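Local coordinates for BH0493 protein (Bacillus halodurans C-125, PDB 2QEE), which binds zinc and is probably a metal-dependent hydrolase of the amidohydrolase type, its substrate not established, at residues D147-N152 with H185-W190; R172-L177 with M222-P227; K252-F257 with N295-V300; A258-V263 with M322-W327. All coordinates share one frame; numbering follows the deposited sequence.

Contact 1: D147-N152 with H185-W190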
loop_
_atom_site.group_PDB
_atom_site.type_symbol
_atom_site.label_atom_id
_atom_site.label_comp_id
_atom_site.label_asym_id
_atom_site.label_seq_id
_atom_site.Cartn_x
_atom_site.Cartn_y
_atom_site.Cartn_z
ATOM N N ASP C 147 -5.497 -11.478 -31.822
ATOM C CA ASP C 147 -4.081 -11.412 -32.150
ATOM C C ASP C 147 -3.838 -11.906 -33.584
ATOM O O ASP C 147 -3.875 -13.114 -33.824
ATOM C CB ASP C 147 -3.283 -12.278 -31.195
ATOM C CG ASP C 147 -1.786 -12.117 -31.391
ATOM O OD1 ASP C 147 -1.364 -11.475 -32.369
ATOM O OD2 ASP C 147 -1.031 -12.585 -30.525
ATOM N N PRO C 148 -3.619 -10.969 -34.502
ATOM C CA PRO C 148 -3.477 -11.335 -35.915
ATOM C C PRO C 148 -2.179 -12.100 -36.162
ATOM O O PRO C 148 -1.975 -12.631 -37.270
ATOM C CB PRO C 148 -3.459 -10.014 -36.622
ATOM C CG PRO C 148 -3.083 -9.027 -35.639
ATOM C CD PRO C 148 -3.525 -9.526 -34.307
ATOM N N PHE C 149 -1.305 -12.146 -35.160
ATOM C CA PHE C 149 -0.061 -12.882 -35.289
ATOM C C PHE C 149 -0.262 -14.324 -34.900
ATOM O O PHE C 149 0.575 -15.188 -35.185
ATOM C CB PHE C 149 1.044 -12.225 -34.476
ATOM C CG PHE C 149 1.355 -10.856 -34.947
ATOM C CD1 PHE C 149 2.285 -10.652 -35.947
ATOM C CD2 PHE C 149 0.701 -9.761 -34.410
ATOM C CE1 PHE C 149 2.560 -9.376 -36.396
ATOM C CE2 PHE C 149 0.964 -8.469 -34.868
ATOM C CZ PHE C 149 1.894 -8.295 -35.873
ATOM N N ASP C 150 -1.382 -14.629 -34.257
ATOM C CA ASP C 150 -1.659 -16.025 -33.955
ATOM C C ASP C 150 -2.322 -16.744 -35.151
ATOM O O ASP C 150 -3.470 -16.454 -35.536
ATOM C CB ASP C 150 -2.483 -16.220 -32.678
ATOM C CG ASP C 150 -2.592 -17.703 -32.295
ATOM O OD1 ASP C 150 -1.767 -18.194 -31.492
ATOM O OD2 ASP C 150 -3.454 -18.416 -32.830
ATOM N N ASP C 151 -1.603 -17.721 -35.701
ATOM C CA ASP C 151 -2.086 -18.494 -36.879
ATOM C C ASP C 151 -3.482 -19.085 -36.717
ATOM O O ASP C 151 -4.312 -19.000 -37.629
ATOM C CB ASP C 151 -1.085 -19.607 -37.233
ATOM C CG ASP C 151 0.276 -19.078 -37.661
ATOM O OD1 ASP C 151 0.439 -17.867 -37.950
ATOM O OD2 ASP C 151 1.217 -19.901 -37.698
ATOM N N ASN C 152 -3.739 -19.692 -35.567
ATOM C CA ASN C 152 -5.034 -20.273 -35.294
ATOM C C ASN C 152 -6.191 -19.277 -35.061
ATOM O O ASN C 152 -7.365 -19.654 -35.108
ATOM C CB ASN C 152 -4.947 -21.261 -34.149
ATOM C CG ASN C 152 -6.287 -21.907 -33.851
ATOM O OD1 ASN C 152 -6.929 -21.567 -32.863
ATOM N ND2 ASN C 152 -6.747 -22.795 -34.737
ATOM N N HIS C 185 9.608 -9.634 -40.219
ATOM C CA HIS C 185 9.740 -10.644 -41.270
ATOM C C HIS C 185 8.411 -11.304 -41.647
ATOM O O HIS C 185 8.189 -11.611 -42.836
ATOM C CB HIS C 185 10.809 -11.662 -40.891
ATOM C CG HIS C 185 12.131 -11.022 -40.590
ATOM N ND1 HIS C 185 12.859 -10.342 -41.545
ATOM C CD2 HIS C 185 12.822 -10.896 -39.430
ATOM C CE1 HIS C 185 13.953 -9.845 -40.993
ATOM N NE2 HIS C 185 13.959 -10.174 -39.712
ATOM N N ARG C 186 7.525 -11.485 -40.659
ATOM C CA ARG C 186 6.147 -11.937 -40.933
ATOM C C ARG C 186 5.362 -10.888 -41.731
ATOM O O ARG C 186 4.694 -11.223 -42.709
ATOM C CB ARG C 186 5.401 -12.307 -39.648
ATOM C CG ARG C 186 6.098 -13.347 -38.810
ATOM C CD ARG C 186 5.188 -13.909 -37.751
ATOM N NE ARG C 186 4.282 -14.910 -38.317
ATOM C CZ ARG C 186 3.229 -15.419 -37.680
ATOM N NH1 ARG C 186 2.951 -15.007 -36.454
ATOM N NH2 ARG C 186 2.457 -16.345 -38.269
ATOM N N LEU C 187 5.460 -9.619 -41.348
ATOM C CA LEU C 187 4.845 -8.548 -42.125
ATOM C C LEU C 187 5.226 -8.623 -43.612
ATOM O O LEU C 187 4.359 -8.514 -44.485
ATOM C CB LEU C 187 5.257 -7.162 -41.622
ATOM C CG LEU C 187 4.890 -6.739 -40.205
ATOM C CD1 LEU C 187 5.012 -5.245 -40.119
ATOM C CD2 LEU C 187 3.499 -7.157 -39.836
ATOM N N ARG C 188 6.538 -8.743 -43.875
ATOM C CA ARG C 188 7.047 -9.016 -45.241
ATOM C C ARG C 188 6.375 -10.215 -45.925
ATOM O O ARG C 188 5.885 -10.096 -47.052
ATOM C CB ARG C 188 8.562 -9.222 -45.214
ATOM C CG ARG C 188 9.306 -8.022 -44.799
ATOM C CD ARG C 188 10.821 -8.275 -44.762
ATOM N NE ARG C 188 11.528 -7.003 -44.640
ATOM C CZ ARG C 188 12.711 -6.857 -44.051
ATOM N NH1 ARG C 188 13.324 -7.910 -43.515
ATOM N NH2 ARG C 188 13.271 -5.653 -43.987
ATOM N N ASP C 189 6.335 -11.354 -45.256
ATOM C CA ASP C 189 5.590 -12.504 -45.761
ATOM C C ASP C 189 4.147 -12.167 -46.161
ATOM O O ASP C 189 3.553 -12.868 -46.987
ATOM C CB ASP C 189 5.524 -13.599 -44.707
ATOM C CG ASP C 189 6.850 -14.292 -44.477
ATOM O OD1 ASP C 189 7.908 -13.843 -44.984
ATOM O OD2 ASP C 189 6.821 -15.311 -43.761
ATOM N N TRP C 190 3.579 -11.111 -45.562
ATOM C CA TRP C 190 2.154 -10.791 -45.719
ATOM C C TRP C 190 1.950 -9.620 -46.682
ATOM O O TRP C 190 0.829 -9.126 -46.834
ATOM C CB TRP C 190 1.505 -10.509 -44.327
ATOM C CG TRP C 190 1.416 -11.740 -43.400
ATOM C CD1 TRP C 190 1.269 -13.055 -43.780
ATOM C CD2 TRP C 190 1.437 -11.752 -41.956
ATOM N NE1 TRP C 190 1.216 -13.873 -42.671
ATOM C CE2 TRP C 190 1.316 -13.103 -41.539
ATOM C CE3 TRP C 190 1.563 -10.755 -40.978
ATOM C CZ2 TRP C 190 1.311 -13.485 -40.188
ATOM C CZ3 TRP C 190 1.545 -11.137 -39.618
ATOM C CH2 TRP C 190 1.440 -12.496 -39.244
#
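Phe149 makes the tight half of this contact: its CD1 lies 3.8 Å from Trp190 CZ3 at the edge of the indole, the two ring planes 46° apart, while its CE1 comes within 4.2 Å of Leu187 CD2. Phe209 and Val206 of helix 200-217 pack against Leu187 on the buried side. An Asx turn precedes the ring, Phe149 N donating to Asp147 OD1 at 2.9 Å, and Asp150 then serves as the N-cap of helix 151-158. The solvent side is polar and more open. There the Arg186 chain bends at chi3 (79°), turning NE. Its two end nitrogens meet different acceptors: NH1 reaches a lone pair of Phe149 O at 2.7 Å, and NH2 donates to the syn lone pair of Asp151 OD1 (2.5 Å) within a salt bridge, although the carboxylate plane is turned 70° from the guanidinium. Trp190 CZ2 lies over one guanidinium face, 3.5 Å above its plane and offset toward the rim. Asp151 OD1 has a second cationic partner in Arg154.

Contact 2: R172-L177 with M222-P227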
loop_
_atom_site.group_PDB
_atom_site.type_symbol
_atom_site.label_atom_id
_atom_site.label_comp_id
_atom_site.label_asym_id
_atom_site.label_seq_id
_atom_site.Cartn_x
_atom_site.Cartn_y
_atom_site.Cartn_z
ATOM N N ARG C 172 -4.883 -6.891 -30.583
ATOM C CA ARG C 172 -3.725 -7.114 -29.696
ATOM C C ARG C 172 -2.453 -6.951 -30.517
ATOM O O ARG C 172 -2.286 -7.626 -31.543
ATOM C CB ARG C 172 -3.810 -8.507 -29.052
ATOM C CG ARG C 172 -2.610 -8.854 -28.156
ATOM C CD ARG C 172 -2.510 -10.324 -27.842
ATOM N NE ARG C 172 -1.510 -10.543 -26.793
ATOM C CZ ARG C 172 -0.247 -10.853 -27.049
ATOM N NH1 ARG C 172 0.132 -10.985 -28.306
ATOM N NH2 ARG C 172 0.630 -11.033 -26.056
ATOM N N LEU C 173 -1.554 -6.084 -30.057
ATOM C CA LEU C 173 -0.366 -5.733 -30.869
ATOM C C LEU C 173 1.009 -6.064 -30.268
ATOM O O LEU C 173 2.013 -5.612 -30.828
ATOM C CB LEU C 173 -0.435 -4.272 -31.273
ATOM C CG LEU C 173 -1.592 -3.860 -32.221
ATOM C CD1 LEU C 173 -1.622 -2.371 -32.393
ATOM C CD2 LEU C 173 -1.486 -4.638 -33.550
ATOM N N ASP C 174 1.072 -6.889 -29.217
ATOM C CA ASP C 174 2.334 -7.193 -28.522
ATOM C C ASP C 174 3.472 -7.601 -29.520
ATOM O O ASP C 174 4.559 -7.037 -29.456
ATOM C CB ASP C 174 2.127 -8.261 -27.441
ATOM C CG ASP C 174 1.223 -7.740 -26.313
ATOM O OD1 ASP C 174 0.314 -6.988 -26.613
ATOM O OD2 ASP C 174 1.446 -8.055 -25.152
ATOM N N PRO C 175 3.196 -8.552 -30.430
ATOM C CA PRO C 175 4.293 -9.044 -31.295
ATOM C C PRO C 175 4.850 -7.946 -32.161
ATOM O O PRO C 175 6.087 -7.899 -32.392
ATOM C CB PRO C 175 3.610 -10.126 -32.138
ATOM C CG PRO C 175 2.462 -10.646 -31.213
ATOM C CD PRO C 175 1.942 -9.298 -30.678
ATOM N N LEU C 176 3.985 -7.065 -32.642
ATOM C CA LEU C 176 4.420 -5.904 -33.400
ATOM C C LEU C 176 5.200 -4.862 -32.608
ATOM O O LEU C 176 6.245 -4.406 -33.034
ATOM C CB LEU C 176 3.255 -5.249 -34.129
ATOM C CG LEU C 176 3.556 -3.956 -34.879
ATOM C CD1 LEU C 176 4.320 -4.358 -36.185
ATOM C CD2 LEU C 176 2.266 -3.192 -35.270
ATOM N N LEU C 177 4.669 -4.455 -31.464
ATOM C CA LEU C 177 5.358 -3.416 -30.714
ATOM C C LEU C 177 6.576 -3.918 -29.943
ATOM O O LEU C 177 7.540 -3.179 -29.839
ATOM C CB LEU C 177 4.380 -2.727 -29.722
ATOM C CG LEU C 177 3.459 -1.648 -30.292
ATOM C CD1 LEU C 177 2.867 -2.075 -31.569
ATOM C CD2 LEU C 177 2.329 -1.349 -29.309
ATOM N N MET C 222 -7.085 -0.825 -29.654
ATOM C CA MET C 222 -5.826 -1.550 -29.894
ATOM C C MET C 222 -5.091 -1.672 -28.554
ATOM O O MET C 222 -5.081 -0.708 -27.776
ATOM C CB MET C 222 -4.949 -0.727 -30.842
ATOM C CG MET C 222 -5.573 -0.675 -32.282
ATOM S SD MET C 222 -4.515 0.257 -33.449
ATOM C CE MET C 222 -4.948 1.969 -33.079
ATOM N N ALA C 223 -4.459 -2.807 -28.298
ATOM C CA ALA C 223 -3.918 -3.031 -26.945
ATOM C C ALA C 223 -2.498 -3.561 -27.004
ATOM O O ALA C 223 -2.121 -4.281 -27.965
ATOM C CB ALA C 223 -4.764 -4.028 -26.238
ATOM N N VAL C 224 -1.772 -3.344 -25.904
ATOM C CA VAL C 224 -0.431 -3.948 -25.731
ATOM C C VAL C 224 -0.185 -4.112 -24.238
ATOM O O VAL C 224 -0.773 -3.349 -23.451
ATOM C CB VAL C 224 0.639 -3.084 -26.394
ATOM C CG1 VAL C 224 0.792 -1.679 -25.699
ATOM C CG2 VAL C 224 1.997 -3.830 -26.421
ATOM N N SER C 225 0.580 -5.146 -23.885
ATOM C CA SER C 225 1.095 -5.303 -22.526
ATOM C C SER C 225 2.562 -4.935 -22.524
ATOM O O SER C 225 3.320 -5.244 -23.495
ATOM C CB SER C 225 0.876 -6.708 -21.968
ATOM O OG SER C 225 1.649 -7.682 -22.651
ATOM N N LEU C 226 2.981 -4.301 -21.438
ATOM C CA LEU C 226 4.249 -3.576 -21.414
ATOM C C LEU C 226 4.973 -3.818 -20.088
ATOM O O LEU C 226 4.330 -4.086 -19.061
ATOM C CB LEU C 226 3.989 -2.099 -21.585
ATOM C CG LEU C 226 3.290 -1.654 -22.859
ATOM C CD1 LEU C 226 2.898 -0.224 -22.602
ATOM C CD2 LEU C 226 4.352 -1.738 -24.008
ATOM N N PRO C 227 6.307 -3.829 -20.126
ATOM C CA PRO C 227 7.149 -4.187 -18.966
ATOM C C PRO C 227 7.223 -3.058 -17.962
ATOM O O PRO C 227 6.893 -1.928 -18.290
ATOM C CB PRO C 227 8.557 -4.403 -19.620
ATOM C CG PRO C 227 8.560 -3.493 -20.787
ATOM C CD PRO C 227 7.122 -3.611 -21.352
#
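Arg172 and Ala223 pair as a parallel bridge with their CA atoms 4.9 Å apart, and Leu173 N continues the pairing with a 2.8 Å bond to Ala223 O, met nearly along the C=O axis. Past this bond the chain turns into helix 174-178, and its first residue turns back to the strand. In Asp174 CG stands beside the backbone N (chi1 -66°). Its OD2 receives the hydroxyl OG of Ser225, in one of that residue's two modelled conformers, at 2.5 Å, and also Ser225 N at 3.3 Å, the latter on the syn side and 34° out of the carboxylate plane. OD1 takes a weak second share of that N-H. Two donors on OD2 may limit the carboxylate's rotation. Arg172 also has two conformers; in one, the carboxylate sits over a guanidinium face near its rim, NH2 3.2 Å from OD2 with no N-H pointing at it, while NH1 pairs with Asp147. The apolar flanks are formed by Leu173 CD1 against Met222 CB at 4.0 Å, and by Leu177 CD2 against Val224 CB at 3.8 Å. The Ser225 side chain is about 7 Å from the bound zinc ion; parallel strands whose C-terminal ends approach a metal are consistent with the amidohydrolase superfamily barrel.

Contact 3: K252-F257 with N295-V300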
loop_
_atom_site.group_PDB
_atom_site.type_symbol
_atom_site.label_atom_id
_atom_site.label_comp_id
_atom_site.label_asym_id
_atom_site.label_seq_id
_atom_site.Cartn_x
_atom_site.Cartn_y
_atom_site.Cartn_z
ATOM N N LYS C 252 -6.791 9.044 -36.131
ATOM C CA LYS C 252 -7.582 9.089 -37.357
ATOM C C LYS C 252 -8.874 8.276 -37.247
ATOM O O LYS C 252 -9.949 8.741 -37.662
ATOM C CB LYS C 252 -6.726 8.589 -38.505
ATOM C CG LYS C 252 -7.468 8.522 -39.814
ATOM C CD LYS C 252 -6.499 8.336 -40.929
ATOM C CE LYS C 252 -7.211 8.514 -42.260
ATOM N NZ LYS C 252 -6.209 8.460 -43.351
ATOM N N HIS C 253 -8.773 7.051 -36.732
ATOM C CA HIS C 253 -9.897 6.162 -36.531
ATOM C C HIS C 253 -10.699 6.341 -35.196
ATOM O O HIS C 253 -11.681 5.635 -34.955
ATOM C CB HIS C 253 -9.412 4.729 -36.623
ATOM C CG HIS C 253 -9.087 4.299 -38.017
ATOM N ND1 HIS C 253 -7.879 4.580 -38.625
ATOM C CD2 HIS C 253 -9.831 3.645 -38.936
ATOM C CE1 HIS C 253 -7.884 4.087 -39.854
ATOM N NE2 HIS C 253 -9.059 3.522 -40.069
ATOM N N ASN C 254 -10.271 7.290 -34.375
ATOM C CA ASN C 254 -10.837 7.555 -33.058
ATOM C C ASN C 254 -10.933 6.262 -32.250
ATOM O O ASN C 254 -11.987 5.984 -31.672
ATOM C CB ASN C 254 -12.218 8.216 -33.137
ATOM C CG ASN C 254 -12.630 8.902 -31.831
ATOM O OD1 ASN C 254 -13.832 9.006 -31.545
ATOM N ND2 ASN C 254 -11.650 9.351 -31.023
ATOM N N ILE C 255 -9.830 5.502 -32.207
ATOM C CA ILE C 255 -9.751 4.214 -31.522
ATOM C C ILE C 255 -8.787 4.420 -30.313
ATOM O O ILE C 255 -7.670 4.907 -30.518
ATOM C CB ILE C 255 -9.155 3.139 -32.489
ATOM C CG1 ILE C 255 -10.102 2.881 -33.675
ATOM C CG2 ILE C 255 -8.929 1.794 -31.794
ATOM C CD1 ILE C 255 -11.565 2.661 -33.233
ATOM N N PRO C 256 -9.228 4.102 -29.076
ATOM C CA PRO C 256 -8.279 4.219 -27.930
ATOM C C PRO C 256 -7.132 3.213 -28.033
ATOM O O PRO C 256 -7.272 2.131 -28.699
ATOM C CB PRO C 256 -9.135 3.870 -26.692
ATOM C CG PRO C 256 -10.595 4.057 -27.116
ATOM C CD PRO C 256 -10.601 3.728 -28.633
ATOM N N PHE C 257 -6.031 3.547 -27.340
ATOM C CA PHE C 257 -4.887 2.655 -27.169
ATOM C C PHE C 257 -4.894 2.131 -25.719
ATOM O O PHE C 257 -4.821 2.946 -24.781
ATOM C CB PHE C 257 -3.664 3.490 -27.389
ATOM C CG PHE C 257 -2.365 2.716 -27.344
ATOM C CD1 PHE C 257 -2.320 1.363 -27.623
ATOM C CD2 PHE C 257 -1.193 3.390 -27.028
ATOM C CE1 PHE C 257 -1.073 0.694 -27.581
ATOM C CE2 PHE C 257 0.044 2.715 -26.996
ATOM C CZ PHE C 257 0.066 1.364 -27.251
ATOM N N ASN C 295 -5.484 14.449 -28.411
ATOM C CA ASN C 295 -6.493 13.950 -29.333
ATOM C C ASN C 295 -6.538 12.445 -29.439
ATOM O O ASN C 295 -7.252 11.898 -30.280
ATOM C CB ASN C 295 -6.318 14.531 -30.732
ATOM C CG ASN C 295 -6.289 16.041 -30.744
ATOM O OD1 ASN C 295 -5.440 16.654 -31.397
ATOM N ND2 ASN C 295 -7.181 16.646 -30.021
ATOM N N ASN C 296 -5.736 11.758 -28.599
ATOM C CA ASN C 296 -5.783 10.326 -28.525
ATOM C C ASN C 296 -6.378 9.961 -27.183
ATOM O O ASN C 296 -6.209 10.721 -26.201
ATOM C CB ASN C 296 -4.366 9.708 -28.597
ATOM C CG ASN C 296 -3.828 9.667 -30.015
ATOM O OD1 ASN C 296 -3.169 10.628 -30.451
ATOM N ND2 ASN C 296 -4.052 8.548 -30.707
ATOM N N LYS C 297 -7.058 8.820 -27.171
ATOM C CA LYS C 297 -7.645 8.242 -25.907
ATOM C C LYS C 297 -6.848 7.012 -25.455
ATOM O O LYS C 297 -6.470 6.181 -26.281
ATOM C CB LYS C 297 -9.099 7.845 -26.171
ATOM C CG LYS C 297 -9.956 9.137 -26.334
ATOM C CD LYS C 297 -11.414 8.862 -26.381
ATOM C CE LYS C 297 -11.808 8.300 -27.711
ATOM N NZ LYS C 297 -13.309 8.424 -27.884
ATOM N N PHE C 298 -6.640 6.873 -24.122
ATOM C CA PHE C 298 -5.821 5.808 -23.621
ATOM C C PHE C 298 -6.570 5.086 -22.497
ATOM O O PHE C 298 -7.113 5.752 -21.576
ATOM C CB PHE C 298 -4.537 6.396 -23.030
ATOM C CG PHE C 298 -3.713 7.160 -24.031
ATOM C CD1 PHE C 298 -2.682 6.481 -24.721
ATOM C CD2 PHE C 298 -3.967 8.504 -24.320
ATOM C CE1 PHE C 298 -1.924 7.167 -25.663
ATOM C CE2 PHE C 298 -3.170 9.191 -25.291
ATOM C CZ PHE C 298 -2.163 8.486 -25.934
ATOM N N LEU C 299 -6.627 3.769 -22.604
ATOM C CA LEU C 299 -7.177 2.937 -21.523
ATOM C C LEU C 299 -5.965 2.366 -20.819
ATOM O O LEU C 299 -5.082 1.827 -21.489
ATOM C CB LEU C 299 -8.019 1.815 -22.124
ATOM C CG LEU C 299 -9.414 2.229 -22.618
ATOM C CD1 LEU C 299 -9.853 1.174 -23.712
ATOM C CD2 LEU C 299 -10.424 2.211 -21.450
ATOM N N VAL C 300 -5.887 2.452 -19.487
ATOM C CA VAL C 300 -4.685 1.909 -18.797
ATOM C C VAL C 300 -5.090 1.102 -17.597
ATOM O O VAL C 300 -6.003 1.512 -16.861
ATOM C CB VAL C 300 -3.773 3.068 -18.344
ATOM C CG1 VAL C 300 -2.485 2.571 -17.533
ATOM C CG2 VAL C 300 -3.285 3.901 -19.550
HETATM O O HOH W 1 -8.915 9.640 -30.737
HETATM O O HOH W 2 -7.461 7.577 -29.697
HETATM O O HOH W 3 -5.217 6.416 -28.903
#
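Phe257 and Phe298 meet without stacking: CE1 of Phe298 lies at the edge of the Phe257 ring, near its plane and 4.1 Å from CD2, whereas CD2 approaches the Phe298 ring obliquely. In Phe257 CG is anti to the backbone N (chi1 -176°); the ring beyond it leads away from segment 295-300 and touches Leu246 of helix 237-253. The two residues form a parallel bridge. Phe257 N donates to Lys297 O at 2.9 Å, and Phe257 O accepts from Leu299 N at the same length, the donor standing 40° out of the carbonyl plane. Lys297 O is also approached by Pro256 CA at 3.1 Å in a CA-H...O contact. Pro256 and Lys297 run alongside each other in the same direction, CB to CB 4.0 Å, and Leu299 CD1 touches Pro256 CB at 4.1 Å. Before the bridge the chains diverge and waters bridge them: one molecule joins Ile255 O to Lys297 N, and another links Asn254 ND2 to Asn295 O. Asn254, with positive phi, forms the Schellman motif after the last helical turn; its ND2 rests 3.5 Å from Lys297 CE, while Lys297 NZ bonds to Phe413 O. Strand 257-264, reached from helix 237-253 through the short link Asn254-Pro256, runs between strands 222-226 and 298-302, and the latter passes its pairing on to strand 321-323.

Contact 4: A258-V263 with M322-W327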
loop_
_atom_site.group_PDB
_atom_site.type_symbol
_atom_site.label_atom_id
_atom_site.label_comp_id
_atom_site.label_asym_id
_atom_site.label_seq_id
_atom_site.Cartn_x
_atom_site.Cartn_y
_atom_site.Cartn_z
ATOM N N ALA C 258 -4.989 0.827 -25.561
ATOM C CA ALA C 258 -5.029 0.238 -24.228
ATOM C C ALA C 258 -3.626 -0.210 -23.882
ATOM O O ALA C 258 -3.032 -1.042 -24.605
ATOM C CB ALA C 258 -5.974 -0.937 -24.170
ATOM N N MET C 259 -3.142 0.218 -22.727
ATOM C CA MET C 259 -1.813 -0.165 -22.285
ATOM C C MET C 259 -1.948 -0.889 -20.948
ATOM O O MET C 259 -2.508 -0.333 -20.022
ATOM C CB MET C 259 -0.939 1.056 -22.096
ATOM C CG MET C 259 -0.788 1.922 -23.355
ATOM S SD MET C 259 0.364 3.284 -23.182
ATOM C CE MET C 259 -0.576 4.404 -22.216
ATOM N N MET C 260 -1.465 -2.116 -20.896
ATOM C CA MET C 260 -1.494 -2.920 -19.679
ATOM C C MET C 260 -0.045 -3.028 -19.209
ATOM O O MET C 260 0.728 -3.756 -19.818
ATOM C CB MET C 260 -2.119 -4.271 -20.011
ATOM C CG MET C 260 -3.526 -4.032 -20.638
ATOM S SD MET C 260 -4.471 -5.539 -20.881
ATOM C CE MET C 260 -3.285 -6.844 -21.022
ATOM N N ILE C 261 0.310 -2.277 -18.155
ATOM C CA ILE C 261 1.703 -2.012 -17.899
ATOM C C ILE C 261 2.145 -2.734 -16.604
ATOM O O ILE C 261 1.456 -2.662 -15.591
ATOM C CB ILE C 261 1.923 -0.507 -17.730
ATOM C CG1 ILE C 261 1.636 0.245 -19.057
ATOM C CG2 ILE C 261 3.391 -0.237 -17.258
ATOM C CD1 ILE C 261 1.391 1.777 -18.873
ATOM N N GLY C 262 3.307 -3.398 -16.632
ATOM C CA GLY C 262 3.922 -3.864 -15.367
ATOM C C GLY C 262 4.277 -5.347 -15.350
ATOM O O GLY C 262 4.817 -5.831 -14.346
ATOM N N VAL C 263 4.068 -6.044 -16.469
ATOM C CA VAL C 263 4.314 -7.495 -16.516
ATOM C C VAL C 263 5.771 -7.731 -16.918
ATOM O O VAL C 263 6.250 -7.158 -17.905
ATOM C CB VAL C 263 3.331 -8.247 -17.474
ATOM C CG1 VAL C 263 3.419 -7.736 -18.928
ATOM C CG2 VAL C 263 3.588 -9.726 -17.392
ATOM N N MET C 322 -8.662 6.715 -19.335
ATOM C CA MET C 322 -9.732 5.966 -18.662
ATOM C C MET C 322 -8.978 4.815 -18.028
ATOM O O MET C 322 -8.338 4.036 -18.707
ATOM C CB MET C 322 -10.798 5.427 -19.627
ATOM C CG MET C 322 -11.857 4.520 -18.996
ATOM S SD MET C 322 -12.674 5.402 -17.619
ATOM C CE MET C 322 -13.636 6.581 -18.533
ATOM N N ILE C 323 -9.027 4.718 -16.704
ATOM C CA ILE C 323 -8.403 3.538 -16.047
ATOM C C ILE C 323 -9.413 2.429 -15.870
ATOM O O ILE C 323 -10.639 2.686 -15.667
ATOM C CB ILE C 323 -7.728 3.930 -14.683
ATOM C CG1 ILE C 323 -8.764 4.287 -13.650
ATOM C CG2 ILE C 323 -6.695 5.061 -14.936
ATOM C CD1 ILE C 323 -8.053 4.832 -12.346
ATOM N N PHE C 324 -8.967 1.177 -15.947
ATOM C CA PHE C 324 -9.892 0.056 -15.910
ATOM C C PHE C 324 -9.325 -1.103 -15.116
ATOM O O PHE C 324 -8.083 -1.374 -15.222
ATOM C CB PHE C 324 -10.298 -0.410 -17.319
ATOM C CG PHE C 324 -9.192 -1.107 -18.085
ATOM C CD1 PHE C 324 -9.087 -2.518 -18.100
ATOM C CD2 PHE C 324 -8.276 -0.346 -18.819
ATOM C CE1 PHE C 324 -8.075 -3.160 -18.846
ATOM C CE2 PHE C 324 -7.250 -0.982 -19.592
ATOM C CZ PHE C 324 -7.179 -2.424 -19.576
ATOM N N GLY C 325 -10.178 -1.688 -14.289
ATOM C CA GLY C 325 -10.015 -3.059 -13.808
ATOM C C GLY C 325 -8.899 -3.235 -12.771
ATOM O O GLY C 325 -8.099 -2.346 -12.473
ATOM N N CYS C 326 -8.888 -4.448 -12.237
ATOM C CA CYS C 326 -7.891 -4.853 -11.305
ATOM C C CYS C 326 -7.269 -6.065 -11.911
ATOM O O CYS C 326 -7.801 -7.151 -11.802
ATOM C CB CYS C 326 -8.599 -5.207 -9.982
ATOM S SG CYS C 326 -9.575 -3.851 -9.283
ATOM N N TRP C 327 -6.124 -5.847 -12.545
ATOM C CA TRP C 327 -5.549 -6.819 -13.438
ATOM C C TRP C 327 -4.721 -7.858 -12.683
ATOM O O TRP C 327 -3.780 -7.478 -11.956
ATOM C CB TRP C 327 -4.631 -5.998 -14.384
ATOM C CG TRP C 327 -3.977 -6.743 -15.499
ATOM C CD1 TRP C 327 -4.467 -7.829 -16.164
ATOM C CD2 TRP C 327 -2.702 -6.437 -16.101
ATOM N NE1 TRP C 327 -3.559 -8.236 -17.128
ATOM C CE2 TRP C 327 -2.478 -7.401 -17.116
ATOM C CE3 TRP C 327 -1.747 -5.434 -15.895
ATOM C CZ2 TRP C 327 -1.315 -7.404 -17.919
ATOM C CZ3 TRP C 327 -0.595 -5.435 -16.707
ATOM C CH2 TRP C 327 -0.393 -6.412 -17.687
#
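Met260 crosses the Trp327 indole at about a right angle, covering it in two places with no hydrogen bond between the segments. Its CB sits over one face of the six-membered ring, 3.8 Å from the centroid and 20° off the normal, a CH-pi contact. Farther along, SD makes an oblique Met-aromatic contact 4.9 Å from the centroid of the five-membered ring. The bend at chi3 (-25°) brings CE to the same side of the indole as CB, just beyond its rim, 3.7 Å from Trp327 CZ2. Trp327 has CG anti to its backbone N (chi1 -175°). The far end of its ring meets the other backbone, where CZ3 rests 3.5 Å from Met260 C. Val263 CB touches CH2 of the same ring at 4.2 Å. Phe324 meets Met260 at its ring edge, CZ 4.1 Å from CG. The metal site is close by: the Met260 side chain is about 4 Å from the bound zinc ion, and that of Trp327 about 3 Å from the side chain of the zinc ligand Asp357. Strand 298-302 is paired between strands 257-264 and 321-323, so the two segments meet past its Thr301, which both Met260 and Trp327 touch, while Ser225 of strand 222-226 packs on Val263.

Contacts 2, 3 and 4 belong to one sheet and are buried; contact 1 lies nearer the surface, its centre about 23 Å from the chain centre, against about 8 Å for that of contact 4. Strand 257-264 is common to contacts 3 and 4, and its neighbour 222-226 carries contact 2. Contact 1 reaches contact 2 through the salt bridge of Asp147 OD2 with Arg172 NH1 and by Phe149 packing on Pro175. Chemistry follows place: contact 1 combines an arginine salt bridge with an aromatic cluster, contact 2 joins strand pairing to a buried carboxylate, contact 3 blends backbone bonds with water bridges, and contact 4, beside the zinc, has no hydrogen bond across it, only apolar, CH-pi and Met-aromatic packing.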